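Local coordinates for histidine--tRNA ligase (Thermus thermophilus, PDB 1H4V), which catalyses the ATP-dependent attachment of L-histidine to tRNA(His), releasing AMP and diphosphate, as a homodimeric class II aminoacyl-tRNA synthetase, at residues M19-A27 / A306-L314; Q100-F111 / Q123-S134. All coordinates share one frame; numbering follows the deposited sequence.

Contact 1 (M19-A27 / A306-L314); sequences MHQRIVATA and AFGVERVAL. With SO4 (sulfate ion), chain B.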
loop_
_atom_site.group_PDB
_atom_site.type_symbol
_atom_site.label_atom_id
_atom_site.label_comp_id
_atom_site.label_asym_id
_atom_site.label_seq_id
_atom_site.Cartn_x
_atom_site.Cartn_y
_atom_site.Cartn_z
ATOM N N MET A 19 13.403 -0.648 -1.598
ATOM C CA MET A 19 13.813 0.735 -1.432
ATOM C C MET A 19 12.577 1.593 -1.118
ATOM O O MET A 19 12.613 2.428 -0.222
ATOM C CB MET A 19 14.500 1.242 -2.699
ATOM C CG MET A 19 15.195 2.571 -2.507
ATOM S SD MET A 19 16.312 2.555 -1.067
ATOM C CE MET A 19 17.738 1.765 -1.766
ATOM N N HIS A 20 11.486 1.372 -1.851
ATOM C CA HIS A 20 10.245 2.111 -1.633
ATOM C C HIS A 20 9.706 1.863 -0.228
ATOM O O HIS A 20 9.216 2.785 0.436
ATOM C CB HIS A 20 9.162 1.698 -2.643
ATOM C CG HIS A 20 9.272 2.383 -3.969
ATOM N ND1 HIS A 20 8.165 2.747 -4.711
ATOM C CD2 HIS A 20 10.353 2.781 -4.684
ATOM C CE1 HIS A 20 8.561 3.344 -5.820
ATOM N NE2 HIS A 20 9.882 3.377 -5.830
ATOM N N GLN A 21 9.779 0.612 0.219
ATOM C CA GLN A 21 9.278 0.264 1.542
ATOM C C GLN A 21 10.114 0.902 2.646
ATOM O O GLN A 21 9.584 1.249 3.696
ATOM C CB GLN A 21 9.233 -1.258 1.710
ATOM C CG GLN A 21 8.347 -1.925 0.653
ATOM C CD GLN A 21 8.312 -3.429 0.750
ATOM O OE1 GLN A 21 9.348 -4.073 0.888
ATOM N NE2 GLN A 21 7.115 -4.004 0.656
ATOM N N ARG A 22 11.412 1.064 2.406
ATOM C CA ARG A 22 12.283 1.676 3.395
ATOM C C ARG A 22 11.926 3.147 3.521
ATOM O O ARG A 22 11.796 3.686 4.623
ATOM C CB ARG A 22 13.751 1.548 2.985
ATOM C CG ARG A 22 14.387 0.229 3.344
ATOM C CD ARG A 22 15.860 0.436 3.634
ATOM N NE ARG A 22 16.557 -0.811 3.918
ATOM C CZ ARG A 22 17.823 -0.873 4.320
ATOM N NH1 ARG A 22 18.512 0.247 4.486
ATOM N NH2 ARG A 22 18.400 -2.050 4.539
ATOM N N ILE A 23 11.774 3.786 2.368
ATOM C CA ILE A 23 11.438 5.192 2.314
ATOM C C ILE A 23 10.145 5.470 3.061
ATOM O O ILE A 23 10.089 6.384 3.892
ATOM C CB ILE A 23 11.328 5.655 0.851
ATOM C CG1 ILE A 23 12.699 5.496 0.177
ATOM C CG2 ILE A 23 10.885 7.104 0.785
ATOM C CD1 ILE A 23 12.708 5.781 -1.301
ATOM N N VAL A 24 9.110 4.679 2.780
ATOM C CA VAL A 24 7.833 4.867 3.452
ATOM C C VAL A 24 7.944 4.531 4.941
ATOM O O VAL A 24 7.385 5.250 5.774
ATOM C CB VAL A 24 6.704 4.021 2.772
ATOM C CG1 VAL A 24 5.469 3.984 3.644
ATOM C CG2 VAL A 24 6.332 4.649 1.415
ATOM N N ALA A 25 8.671 3.463 5.283
ATOM C CA ALA A 25 8.842 3.076 6.687
ATOM C C ALA A 25 9.533 4.199 7.460
ATOM O O ALA A 25 9.233 4.436 8.626
ATOM C CB ALA A 25 9.661 1.782 6.808
ATOM N N THR A 26 10.464 4.882 6.809
ATOM C CA THR A 26 11.158 5.983 7.453
ATOM C C THR A 26 10.214 7.162 7.688
ATOM O O THR A 26 10.214 7.757 8.762
ATOM C CB THR A 26 12.345 6.440 6.618
ATOM O OG1 THR A 26 13.320 5.393 6.595
ATOM C CG2 THR A 26 12.958 7.702 7.203
ATOM N N ALA A 27 9.405 7.500 6.685
ATOM C CA ALA A 27 8.458 8.600 6.842
ATOM C C ALA A 27 7.494 8.231 7.971
ATOM O O ALA A 27 7.165 9.066 8.815
ATOM C CB ALA A 27 7.682 8.833 5.543
ATOM N N ALA A 306 4.567 17.143 0.578
ATOM C CA ALA A 306 4.525 15.870 -0.121
ATOM C C ALA A 306 5.878 15.700 -0.782
ATOM O O ALA A 306 6.531 16.685 -1.109
ATOM C CB ALA A 306 3.429 15.874 -1.193
ATOM N N PHE A 307 6.321 14.459 -0.929
ATOM C CA PHE A 307 7.562 14.171 -1.645
ATOM C C PHE A 307 7.365 12.874 -2.434
ATOM O O PHE A 307 6.617 11.987 -2.025
ATOM C CB PHE A 307 8.787 14.122 -0.709
ATOM C CG PHE A 307 8.801 12.979 0.267
ATOM C CD1 PHE A 307 8.984 11.670 -0.167
ATOM C CD2 PHE A 307 8.718 13.229 1.633
ATOM C CE1 PHE A 307 9.092 10.625 0.752
ATOM C CE2 PHE A 307 8.824 12.194 2.564
ATOM C CZ PHE A 307 9.014 10.892 2.128
ATOM N N GLY A 308 7.987 12.802 -3.600
ATOM C CA GLY A 308 7.848 11.626 -4.440
ATOM C C GLY A 308 8.803 10.526 -4.038
ATOM O O GLY A 308 10.015 10.733 -3.952
ATOM N N VAL A 309 8.254 9.354 -3.776
ATOM C CA VAL A 309 9.061 8.207 -3.393
ATOM C C VAL A 309 10.106 7.899 -4.468
ATOM O O VAL A 309 11.276 7.669 -4.147
ATOM C CB VAL A 309 8.156 6.982 -3.139
ATOM C CG1 VAL A 309 8.995 5.755 -2.821
ATOM C CG2 VAL A 309 7.198 7.297 -1.972
ATOM N N GLU A 310 9.698 7.915 -5.739
ATOM C CA GLU A 310 10.632 7.640 -6.827
ATOM C C GLU A 310 11.718 8.712 -6.916
ATOM O O GLU A 310 12.865 8.403 -7.214
ATOM C CB GLU A 310 9.912 7.533 -8.179
ATOM C CG GLU A 310 9.029 6.303 -8.355
ATOM C CD GLU A 310 7.657 6.455 -7.708
ATOM O OE1 GLU A 310 7.349 7.560 -7.192
ATOM O OE2 GLU A 310 6.885 5.468 -7.725
ATOM N N ARG A 311 11.359 9.966 -6.657
ATOM C CA ARG A 311 12.339 11.051 -6.698
ATOM C C ARG A 311 13.400 10.777 -5.638
ATOM O O ARG A 311 14.596 10.940 -5.878
ATOM C CB ARG A 311 11.684 12.401 -6.387
ATOM C CG ARG A 311 10.749 12.939 -7.451
ATOM C CD ARG A 311 11.510 13.554 -8.615
ATOM N NE ARG A 311 10.603 14.143 -9.601
ATOM C CZ ARG A 311 9.811 15.184 -9.361
ATOM N NH1 ARG A 311 9.817 15.762 -8.165
ATOM N NH2 ARG A 311 9.002 15.635 -10.313
ATOM N N VAL A 312 12.943 10.380 -4.454
ATOM C CA VAL A 312 13.841 10.093 -3.346
ATOM C C VAL A 312 14.714 8.876 -3.615
ATOM O O VAL A 312 15.909 8.923 -3.357
ATOM C CB VAL A 312 13.052 9.905 -2.025
ATOM C CG1 VAL A 312 13.981 9.439 -0.919
ATOM C CG2 VAL A 312 12.403 11.236 -1.630
ATOM N N ALA A 313 14.131 7.797 -4.143
ATOM C CA ALA A 313 14.918 6.602 -4.451
ATOM C C ALA A 313 16.017 6.956 -5.459
ATOM O O ALA A 313 17.121 6.413 -5.399
ATOM C CB ALA A 313 14.026 5.502 -5.013
ATOM N N LEU A 314 15.719 7.861 -6.389
ATOM C CA LEU A 314 16.729 8.259 -7.363
ATOM C C LEU A 314 17.826 9.057 -6.664
ATOM O O LEU A 314 19.015 8.859 -6.927
ATOM C CB LEU A 314 16.117 9.099 -8.491
ATOM C CG LEU A 314 15.463 8.343 -9.654
ATOM C CD1 LEU A 314 14.722 9.331 -10.544
ATOM C CD2 LEU A 314 16.514 7.588 -10.455
HETATM S S SO4 B . 15.118 -4.535 3.866
HETATM O O1 SO4 B . 16.569 -4.691 3.641
HETATM O O2 SO4 B . 14.828 -3.149 4.273
HETATM O O3 SO4 B . 14.661 -5.451 4.923
HETATM O O4 SO4 B . 14.400 -4.851 2.615
#

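Contact 2 (Q100-F111 / Q123-S134); sequences QPVRLWMAGPMF and QFHQVNYEALGS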
loop_
_atom_site.group_PDB
_atom_site.type_symbol
_atom_site.label_atom_id
_atom_site.label_comp_id
_atom_site.label_asym_id
_atom_site.label_seq_id
_atom_site.Cartn_x
_atom_site.Cartn_y
_atom_site.Cartn_z
ATOM N N GLN A 100 -7.242 20.205 18.066
ATOM C CA GLN A 100 -6.530 20.807 16.948
ATOM C C GLN A 100 -5.124 21.267 17.317
ATOM O O GLN A 100 -4.874 21.692 18.441
ATOM C CB GLN A 100 -7.346 21.987 16.421
ATOM C CG GLN A 100 -8.775 21.624 16.068
ATOM C CD GLN A 100 -8.862 20.714 14.856
ATOM O OE1 GLN A 100 -8.346 21.038 13.791
ATOM N NE2 GLN A 100 -9.527 19.580 15.010
ATOM N N PRO A 101 -4.184 21.198 16.360
ATOM C CA PRO A 101 -4.410 20.722 14.990
ATOM C C PRO A 101 -4.426 19.203 14.829
ATOM O O PRO A 101 -3.932 18.462 15.674
ATOM C CB PRO A 101 -3.256 21.347 14.223
ATOM C CG PRO A 101 -2.145 21.266 15.222
ATOM C CD PRO A 101 -2.820 21.738 16.502
ATOM N N VAL A 102 -5.004 18.744 13.729
ATOM C CA VAL A 102 -5.038 17.321 13.453
ATOM C C VAL A 102 -3.911 17.077 12.458
ATOM O O VAL A 102 -3.875 17.685 11.389
ATOM C CB VAL A 102 -6.371 16.898 12.831
ATOM C CG1 VAL A 102 -6.358 15.414 12.544
ATOM C CG2 VAL A 102 -7.513 17.264 13.777
ATOM N N ARG A 103 -2.975 16.215 12.832
ATOM C CA ARG A 103 -1.855 15.907 11.969
ATOM C C ARG A 103 -2.109 14.577 11.271
ATOM O O ARG A 103 -2.401 13.566 11.910
ATOM C CB ARG A 103 -0.554 15.863 12.784
ATOM C CG ARG A 103 -0.121 17.218 13.357
ATOM C CD ARG A 103 1.249 17.098 14.028
ATOM N NE ARG A 103 1.723 18.342 14.632
ATOM C CZ ARG A 103 1.231 18.874 15.748
ATOM N NH1 ARG A 103 0.236 18.282 16.400
ATOM N NH2 ARG A 103 1.756 19.987 16.228
ATOM N N LEU A 104 -2.003 14.578 9.948
ATOM C CA LEU A 104 -2.245 13.355 9.182
ATOM C C LEU A 104 -1.126 13.096 8.190
ATOM O O LEU A 104 -0.449 14.020 7.734
ATOM C CB LEU A 104 -3.560 13.458 8.403
ATOM C CG LEU A 104 -4.842 13.872 9.136
ATOM C CD1 LEU A 104 -5.884 14.266 8.102
ATOM C CD2 LEU A 104 -5.353 12.750 10.008
ATOM N N TRP A 105 -0.918 11.831 7.863
ATOM C CA TRP A 105 0.083 11.499 6.873
ATOM C C TRP A 105 -0.453 10.332 6.076
ATOM O O TRP A 105 -1.334 9.593 6.534
ATOM C CB TRP A 105 1.443 11.165 7.503
ATOM C CG TRP A 105 1.563 9.787 8.058
ATOM C CD1 TRP A 105 1.205 9.367 9.306
ATOM C CD2 TRP A 105 2.091 8.645 7.383
ATOM N NE1 TRP A 105 1.481 8.029 9.453
ATOM C CE2 TRP A 105 2.022 7.558 8.286
ATOM C CE3 TRP A 105 2.610 8.430 6.098
ATOM C CZ2 TRP A 105 2.462 6.268 7.951
ATOM C CZ3 TRP A 105 3.050 7.143 5.764
ATOM C CH2 TRP A 105 2.968 6.079 6.692
ATOM N N MET A 106 0.089 10.171 4.877
ATOM C CA MET A 106 -0.351 9.125 3.984
ATOM C C MET A 106 0.722 8.847 2.938
ATOM O O MET A 106 1.508 9.722 2.566
ATOM C CB MET A 106 -1.657 9.582 3.317
ATOM C CG MET A 106 -2.201 8.721 2.185
ATOM S SD MET A 106 -3.858 9.320 1.704
ATOM C CE MET A 106 -3.489 10.512 0.396
ATOM N N ALA A 107 0.758 7.606 2.484
ATOM C CA ALA A 107 1.688 7.194 1.461
ATOM C C ALA A 107 0.848 6.395 0.483
ATOM O O ALA A 107 0.033 5.570 0.889
ATOM C CB ALA A 107 2.780 6.325 2.058
ATOM N N GLY A 108 1.023 6.641 -0.806
ATOM C CA GLY A 108 0.248 5.884 -1.767
ATOM C C GLY A 108 0.447 6.326 -3.197
ATOM O O GLY A 108 1.164 7.279 -3.462
ATOM N N PRO A 109 -0.178 5.638 -4.151
ATOM C CA PRO A 109 -0.026 6.016 -5.557
ATOM C C PRO A 109 -0.814 7.260 -5.966
ATOM O O PRO A 109 -1.861 7.556 -5.391
ATOM C CB PRO A 109 -0.501 4.766 -6.292
ATOM C CG PRO A 109 -1.539 4.236 -5.392
ATOM C CD PRO A 109 -0.874 4.346 -4.033
ATOM N N MET A 110 -0.274 7.985 -6.943
ATOM C CA MET A 110 -0.903 9.170 -7.507
ATOM C C MET A 110 -0.896 8.917 -9.013
ATOM O O MET A 110 -0.103 8.125 -9.527
ATOM C CB MET A 110 -0.114 10.443 -7.225
ATOM C CG MET A 110 0.044 10.778 -5.769
ATOM S SD MET A 110 -1.508 11.140 -4.960
ATOM C CE MET A 110 -1.034 11.055 -3.175
ATOM N N PHE A 111 -1.778 9.608 -9.715
ATOM C CA PHE A 111 -1.933 9.413 -11.143
ATOM C C PHE A 111 -1.894 10.725 -11.891
ATOM O O PHE A 111 -2.604 11.669 -11.575
ATOM C CB PHE A 111 -3.228 8.641 -11.352
ATOM C CG PHE A 111 -3.254 7.355 -10.591
ATOM C CD1 PHE A 111 -2.636 6.219 -11.113
ATOM C CD2 PHE A 111 -3.809 7.296 -9.317
ATOM C CE1 PHE A 111 -2.569 5.034 -10.375
ATOM C CE2 PHE A 111 -3.750 6.122 -8.565
ATOM C CZ PHE A 111 -3.127 4.987 -9.094
ATOM N N GLN A 123 2.073 6.853 -13.026
ATOM C CA GLN A 123 1.683 6.361 -11.707
ATOM C C GLN A 123 2.941 6.497 -10.867
ATOM O O GLN A 123 3.968 5.892 -11.175
ATOM C CB GLN A 123 1.245 4.884 -11.665
ATOM C CG GLN A 123 0.831 4.493 -10.219
ATOM C CD GLN A 123 0.344 3.054 -10.016
ATOM O OE1 GLN A 123 -0.437 2.524 -10.801
ATOM N NE2 GLN A 123 0.785 2.434 -8.929
ATOM N N PHE A 124 2.883 7.324 -9.832
ATOM C CA PHE A 124 4.031 7.476 -8.953
ATOM C C PHE A 124 3.508 7.367 -7.540
ATOM O O PHE A 124 2.302 7.254 -7.335
ATOM C CB PHE A 124 4.744 8.820 -9.186
ATOM C CG PHE A 124 3.835 10.034 -9.101
ATOM C CD1 PHE A 124 3.809 10.820 -7.956
ATOM C CD2 PHE A 124 3.028 10.397 -10.181
ATOM C CE1 PHE A 124 3.004 11.954 -7.878
ATOM C CE2 PHE A 124 2.210 11.529 -10.119
ATOM C CZ PHE A 124 2.201 12.310 -8.962
ATOM N N HIS A 125 4.407 7.371 -6.569
ATOM C CA HIS A 125 4.002 7.279 -5.176
ATOM C C HIS A 125 4.554 8.453 -4.394
ATOM O O HIS A 125 5.658 8.941 -4.655
ATOM C CB HIS A 125 4.510 5.975 -4.563
ATOM C CG HIS A 125 4.017 4.749 -5.261
ATOM N ND1 HIS A 125 4.481 4.359 -6.500
ATOM C CD2 HIS A 125 3.066 3.849 -4.917
ATOM C CE1 HIS A 125 3.834 3.276 -6.892
ATOM N NE2 HIS A 125 2.970 2.945 -5.949
ATOM N N GLN A 126 3.778 8.945 -3.449
ATOM C CA GLN A 126 4.284 10.032 -2.650
ATOM C C GLN A 126 3.817 9.917 -1.230
ATOM O O GLN A 126 2.841 9.214 -0.935
ATOM C CB GLN A 126 3.905 11.403 -3.235
ATOM C CG GLN A 126 2.452 11.692 -3.469
ATOM C CD GLN A 126 2.229 13.158 -3.873
ATOM O OE1 GLN A 126 2.928 13.692 -4.741
ATOM N NE2 GLN A 126 1.255 13.809 -3.240
ATOM N N VAL A 127 4.558 10.566 -0.345
ATOM C CA VAL A 127 4.211 10.581 1.061
ATOM C C VAL A 127 3.655 11.961 1.334
ATOM O O VAL A 127 4.239 12.956 0.917
ATOM C CB VAL A 127 5.449 10.342 1.942
ATOM C CG1 VAL A 127 5.116 10.657 3.399
ATOM C CG2 VAL A 127 5.917 8.890 1.790
ATOM N N ASN A 128 2.515 12.026 2.007
ATOM C CA ASN A 128 1.910 13.313 2.325
ATOM C C ASN A 128 1.798 13.499 3.818
ATOM O O ASN A 128 1.529 12.549 4.548
ATOM C CB ASN A 128 0.501 13.444 1.729
ATOM C CG ASN A 128 0.513 13.801 0.255
ATOM O OD1 ASN A 128 0.678 12.940 -0.607
ATOM N ND2 ASN A 128 0.338 15.079 -0.039
ATOM N N TYR A 129 2.006 14.731 4.253
ATOM C CA TYR A 129 1.885 15.097 5.653
ATOM C C TYR A 129 1.023 16.357 5.675
ATOM O O TYR A 129 1.278 17.300 4.930
ATOM C CB TYR A 129 3.239 15.427 6.269
ATOM C CG TYR A 129 3.091 16.090 7.622
ATOM C CD1 TYR A 129 2.710 15.353 8.747
ATOM C CD2 TYR A 129 3.294 17.457 7.770
ATOM C CE1 TYR A 129 2.536 15.963 9.986
ATOM C CE2 TYR A 129 3.119 18.081 9.000
ATOM C CZ TYR A 129 2.742 17.327 10.103
ATOM O OH TYR A 129 2.574 17.943 11.318
ATOM N N GLU A 130 0.027 16.376 6.544
ATOM C CA GLU A 130 -0.874 17.513 6.644
ATOM C C GLU A 130 -1.242 17.828 8.105
ATOM O O GLU A 130 -1.610 16.940 8.878
ATOM C CB GLU A 130 -2.143 17.200 5.839
ATOM C CG GLU A 130 -2.417 18.091 4.633
ATOM C CD GLU A 130 -1.265 18.201 3.640
ATOM O OE1 GLU A 130 -0.817 19.336 3.393
ATOM O OE2 GLU A 130 -0.813 17.173 3.094
ATOM N N ALA A 131 -1.124 19.099 8.471
ATOM C CA ALA A 131 -1.474 19.586 9.806
ATOM C C ALA A 131 -2.622 20.560 9.564
ATOM O O ALA A 131 -2.411 21.661 9.071
ATOM C CB ALA A 131 -0.292 20.316 10.426
ATOM N N LEU A 132 -3.838 20.146 9.906
ATOM C CA LEU A 132 -5.027 20.965 9.680
ATOM C C LEU A 132 -5.676 21.507 10.941
ATOM O O LEU A 132 -5.724 20.824 11.964
ATOM C CB LEU A 132 -6.069 20.141 8.930
ATOM C CG LEU A 132 -5.528 19.357 7.746
ATOM C CD1 LEU A 132 -6.501 18.254 7.354
ATOM C CD2 LEU A 132 -5.288 20.302 6.606
ATOM N N GLY A 133 -6.188 22.734 10.847
ATOM C CA GLY A 133 -6.872 23.346 11.969
ATOM C C GLY A 133 -6.212 24.520 12.659
ATOM O O GLY A 133 -6.816 25.129 13.535
ATOM N N SER A 134 -4.992 24.867 12.281
ATOM C CA SER A 134 -4.329 25.977 12.942
ATOM C C SER A 134 -3.502 26.864 12.022
ATOM O O SER A 134 -2.927 26.403 11.039
ATOM C CB SER A 134 -3.445 25.444 14.073
ATOM O OG SER A 134 -2.754 26.504 14.708
#

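Contact 1 (M19-A27 / A306-L314)
F307 meets I23 and A27 near the C-terminal end of strand 302-308. With CG lying between its backbone N and carbonyl carbon (chi1 67°), the ring brings its edge to I23, where CE1 is 4.0 Å from CG2. The methyl of A27 approaches F307 CZ obliquely, and so small a residue leaves room for the ring. G308 takes the N-cap position before helix 309-318, where a CB would come close to R311 CG. This strand running straight into a helix matches motif 3 of class II synthetases, and its partner, helix 14-33, corresponds to the long helix of motif 1. The short helical segments cross steeply, at 108°, with axes 9.9 Å apart. V309 makes the central contact: its CG1 stands over the face of the H20 ring, 3.6 Å from the centroid and 10° off the normal, a CH-pi contact that suits a branched aliphatic chain. E310 starts off pointing away, but the bend at chi2 swings its carboxylate back, nearly perpendicular to the imidazole, and OE2 comes to 3.3 Å from H20 CE1 at the ring edge. The same OE2 is hydrogen-bonded to H125 ND1, so the acid is tied to the sheet as well. V312 and A313 finish the apolar face. I23 CD1 touches both, 3.9 Å from V312 CG1 and equally near A313 CB. The small A313 also leaves room for M19, whose CG lies 4.0 Å from A313 CB. Farther round helix 14-33, R22 binds a sulfate, probably from the crystallisation liquor, NE to O2 at 2.9 Å, and R18 NE also donates to the anion.

Contact 2 (Q100-F111 / Q123-S134)
M110 packs tightly on F124 across these antiparallel strands. M110 CB lies over the face of the F124 ring, 3.7 Å from its centroid and 23° off the normal, a CH-pi contact. Its chain, bent at chi2 (-64°), then crosses Q126 at about a right angle, CG to CG 3.5 Å, a turn that a flexible, unbranched methionine makes easily. Q126 is long enough for its NE2 to donate to N128 OD1 at 2.8 Å, in the plane and on a lone pair of that carbonyl. An alanine in place of Q126 would probably leave N128 OD1 without this donor and open a gap beside M110 CG. Behind these side chains the backbones are drawn together by paired hydrogen bonds from V102/L132 to M110/F124, among them L104 N to E130 O. On the other face, around A107 and V127, the packing is slacker, CB to CG2 4.1 Å. At the partly exposed end P101 CB and S134 CB only touch; G133 has a positive phi (111°) at which a CB would jam against the preceding carbonyl O, and it would also run into Q100 OE1. R103 runs alongside Y129, both pointing the same way, and its NE salt-bridges E142. Q123 OE1 lies at the F111 ring edge, 3.3 Å from CE1, while accepting from I43 N of the second subunit. This long hairpin corresponds to motif 2 of class II synthetases. In the sheet it lies between strands 37-38, beside 102-111, and 302-308, beside 123-132; helix 137-153 packs on the R103 and Y129 face, helix 83-92 on that of V102, N128 and L132.

The centres of the two contacts lie about 14 Å apart within the catalytic region, and they join through one sheet, where strands 123-132 and 302-308 are neighbours. At the seam V309 N is 2.8 Å from H125 O, probably a hydrogen bond, and the A306 methyl packs on the N128 amide. Along the chain the order is 19-27, 100-111, 123-134, 306-314, so contact 2 is nested inside the loop that contact 1 closes, and segments 279 residues apart at their closest ends are brought together. Contact 1 joins the elements that correspond to motifs 1 and 3, contact 2 those of motif 2; together they assemble the signature elements of the class II catalytic domain.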